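PDB 5UQZ: glucan-binding protein C, GbpC from Streptococcus mutans UA159, which probably binds glucan at the cell surface and mediates sucrose-dependent and sucrose-independent adherence, and contains a calcium-binding beta-supersandwich. Local coordinates for residues Y35-A40 and G273-G278. Residues are numbered along the deposited sequence; the frame is centred on the assembly and turned at random.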
ATOM      1  N   TYR A  35      14.023  15.943  -5.307  1.00 14.64           N
ATOM      2  CA  TYR A  35      15.163  15.817  -4.417  1.00 14.76           C
ATOM      3  C   TYR A  35      14.997  16.710  -3.200  1.00 14.94           C
ATOM      4  O   TYR A  35      15.258  16.296  -2.062  1.00 15.19           O
ATOM      5  CB  TYR A  35      16.440  16.211  -5.173  1.00 16.27           C
ATOM      6  CG  TYR A  35      17.624  16.242  -4.268  1.00 18.26           C
ATOM      7  CD1 TYR A  35      18.326  15.075  -3.970  1.00 20.90           C
ATOM      8  CD2 TYR A  35      18.009  17.418  -3.655  1.00 20.55           C
ATOM      9  CE1 TYR A  35      19.398  15.096  -3.144  1.00 24.11           C
ATOM     10  CE2 TYR A  35      19.094  17.443  -2.775  1.00 22.34           C
ATOM     11  CZ  TYR A  35      19.763  16.269  -2.528  1.00 23.47           C
ATOM     12  OH  TYR A  35      20.860  16.255  -1.698  1.00 31.11           O
ATOM     13  N   GLU A  36      14.590  17.967  -3.413  1.00 15.98           N
ATOM     14  CA  GLU A  36      14.464  18.864  -2.279  1.00 17.13           C
ATOM     15  C   GLU A  36      13.402  18.368  -1.309  1.00 14.80           C
ATOM     16  O   GLU A  36      13.565  18.483  -0.081  1.00 14.43           O
ATOM     17  CB  GLU A  36      14.178  20.282  -2.752  1.00 19.81           C
ATOM     18  CG  GLU A  36      15.334  20.925  -3.537  1.00 24.08           C
ATOM     19  CD  GLU A  36      16.623  21.070  -2.736  1.00 32.90           C
ATOM     20  OE1 GLU A  36      16.581  21.152  -1.491  1.00 36.69           O
ATOM     21  OE2 GLU A  36      17.701  21.154  -3.376  1.00 38.36           O
ATOM     22  N   ALA A  37      12.289  17.818  -1.833  1.00 13.39           N
ATOM     23  CA  ALA A  37      11.278  17.281  -0.922  1.00 12.49           C
ATOM     24  C   ALA A  37      11.792  16.059  -0.167  1.00 11.28           C
ATOM     25  O   ALA A  37      11.608  15.947   1.064  1.00 11.51           O
ATOM     26  CB  ALA A  37      10.057  16.911  -1.740  1.00 14.17           C
ATOM     27  N   GLN A  38      12.474  15.151  -0.863  1.00 11.60           N
ATOM     28  CA  GLN A  38      12.991  13.962  -0.190  1.00 12.22           C
ATOM     29  C   GLN A  38      14.049  14.328   0.828  1.00 11.63           C
ATOM     30  O   GLN A  38      14.086  13.761   1.932  1.00 11.36           O
ATOM     31  CB  GLN A  38      13.627  13.026  -1.203  1.00 13.56           C
ATOM     32  CG  GLN A  38      12.651  12.353  -2.099  1.00 17.25           C
ATOM     33  CD  GLN A  38      13.323  11.547  -3.168  1.00 20.92           C
ATOM     34  OE1 GLN A  38      13.350  11.933  -4.350  1.00 26.94           O
ATOM     35  NE2 GLN A  38      13.853  10.420  -2.771  1.00 20.46           N
ATOM     36  N   LYS A  39      14.921  15.270   0.460  1.00 11.69           N
ATOM     37  CA  LYS A  39      15.980  15.663   1.379  1.00 12.71           C
ATOM     38  C   LYS A  39      15.399  16.294   2.641  1.00 12.40           C
ATOM     39  O   LYS A  39      15.842  15.996   3.748  1.00 12.98           O
ATOM     40  CB  LYS A  39      16.907  16.640   0.665  1.00 13.82           C
ATOM     41  CG  LYS A  39      18.087  17.060   1.521  1.00 16.85           C
ATOM     42  CD  LYS A  39      19.094  15.927   1.715  1.00 23.45           C
ATOM     43  CE  LYS A  39      20.467  16.429   2.254  1.00 26.67           C
ATOM     44  NZ  LYS A  39      21.332  15.293   2.642  1.00 31.41           N
ATOM     45  N   ALA A  40      14.403  17.180   2.497  1.00 12.40           N
ATOM     46  CA  ALA A  40      13.795  17.804   3.666  1.00 12.40           C
ATOM     47  C   ALA A  40      13.159  16.761   4.566  1.00 11.52           C
ATOM     48  O   ALA A  40      13.290  16.839   5.790  1.00 12.77           O
ATOM     49  CB  ALA A  40      12.746  18.815   3.229  1.00 14.30           C
ATOM     50  N   GLY A 273      -1.120  18.374  -8.113  1.00 14.58           N
ATOM     51  CA  GLY A 273      -0.480  18.970  -6.968  1.00 15.39           C
ATOM     52  C   GLY A 273       0.368  18.034  -6.128  1.00 15.20           C
ATOM     53  O   GLY A 273       1.020  18.500  -5.195  1.00 15.99           O
ATOM     54  N   ALA A 274       0.371  16.732  -6.416  1.00 13.24           N
ATOM     55  CA  ALA A 274       1.186  15.827  -5.610  1.00 12.83           C
ATOM     56  C   ALA A 274       2.668  16.128  -5.819  1.00 12.59           C
ATOM     57  O   ALA A 274       3.105  16.617  -6.867  1.00 14.43           O
ATOM     58  CB  ALA A 274       0.932  14.392  -6.051  1.00 13.77           C
ATOM     59  N   THR A 275       3.466  15.787  -4.805  1.00 12.18           N
ATOM     60  CA  THR A 275       4.915  16.001  -4.904  1.00 13.52           C
ATOM     61  C   THR A 275       5.592  14.968  -5.784  1.00 11.71           C
ATOM     62  O   THR A 275       6.594  15.280  -6.451  1.00 13.64           O
ATOM     63  CB  THR A 275       5.516  15.985  -3.504  1.00 14.37           C
ATOM     64  OG1 THR A 275       4.841  16.967  -2.709  1.00 15.58           O
ATOM     65  CG2 THR A 275       7.038  16.221  -3.522  1.00 16.15           C
ATOM     66  N   PHE A 276       5.078  13.753  -5.777  1.00 12.11           N
ATOM     67  CA  PHE A 276       5.607  12.644  -6.548  1.00 12.20           C
ATOM     68  C   PHE A 276       4.444  11.999  -7.275  1.00 11.38           C
ATOM     69  O   PHE A 276       3.334  11.948  -6.734  1.00 13.34           O
ATOM     70  CB  PHE A 276       6.259  11.590  -5.629  1.00 13.71           C
ATOM     71  CG  PHE A 276       7.297  12.164  -4.716  1.00 12.14           C
ATOM     72  CD1 PHE A 276       8.600  12.414  -5.148  1.00 13.03           C
ATOM     73  CD2 PHE A 276       7.001  12.426  -3.400  1.00 12.61           C
ATOM     74  CE1 PHE A 276       9.560  12.952  -4.260  1.00 13.61           C
ATOM     75  CE2 PHE A 276       7.941  12.965  -2.525  1.00 13.77           C
ATOM     76  CZ  PHE A 276       9.226  13.220  -2.939  1.00 12.80           C
ATOM     77  N   ASN A 277       4.694  11.443  -8.461  1.00 11.96           N
ATOM     78  CA  ASN A 277       3.682  10.597  -9.091  1.00 12.77           C
ATOM     79  C   ASN A 277       3.671   9.229  -8.432  1.00 11.59           C
ATOM     80  O   ASN A 277       4.724   8.651  -8.150  1.00 12.45           O
ATOM     81  CB  ASN A 277       3.991  10.428 -10.574  1.00 13.71           C
ATOM     82  CG  ASN A 277       3.698  11.689 -11.358  1.00 14.98           C
ATOM     83  OD1 ASN A 277       2.632  12.302 -11.195  1.00 15.49           O
ATOM     84  ND2 ASN A 277       4.628  12.085 -12.223  1.00 16.51           N
ATOM     85  N   GLY A 278       2.474   8.692  -8.226  1.00 11.81           N
ATOM     86  CA  GLY A 278       2.317   7.384  -7.654  1.00 11.74           C
ATOM     87  C   GLY A 278       2.417   6.241  -8.636  1.00 11.78           C
ATOM     88  O   GLY A 278       2.791   5.131  -8.230  1.00 13.81           O
TER
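Ala37 and Gln38, neighbours on the long helix 3-51, meet Thr275 and Phe276 in the irregular segment 273-278 of the loop between strands 260-263 and 303-306. The backbones stay well apart: the closest CA atoms, those of Ala37 and Thr275, are 7.6 Å from each other, and side chains alone bridge the gap. The i to i+4 bonds from Lys39 N to Tyr35 O and from Ala40 N to Glu36 O belong to the helical turn that carries Ala37 and Gln38. The CB of Ala37 points toward the loop and touches the methyl CG2 of Thr275 at 3.6 Å. That methyl lies anti to the threonine backbone N, which directs it at the helix, and it also rests over one face of the Phe276 ring, offset toward the rim. The far end of the same ring reaches the helix, with CZ 4.0 Å from Ala37 CB and 3.6 Å from Gln38 CG. Gln38 crosses the ring obliquely; its chain runs extended beyond CG (chi2 174°), and the amide, its plane 81° from that of the ring, is turned so that OE1 lies 3.9 Å from Phe276 CE1. On the loop side, Tyr300 makes an edge-to-face pair with Phe276 and, through its OH, a hydrogen bond with the backbone N of Thr275, while Gln38 also touches Thr297. The long helix, part of which is predicted to form a coiled coil, thus packs on this loop, with the Phe276 side chain about 11 Å from that of the calcium ligand Asn226. No hydrogen bond or salt bridge crosses between the two segments, so their fit over a modest 135 Å² of buried surface depends on side-chain shape, the glutamine contributing mainly its CG methylene and its OE1 only a van der Waals approach to the ring.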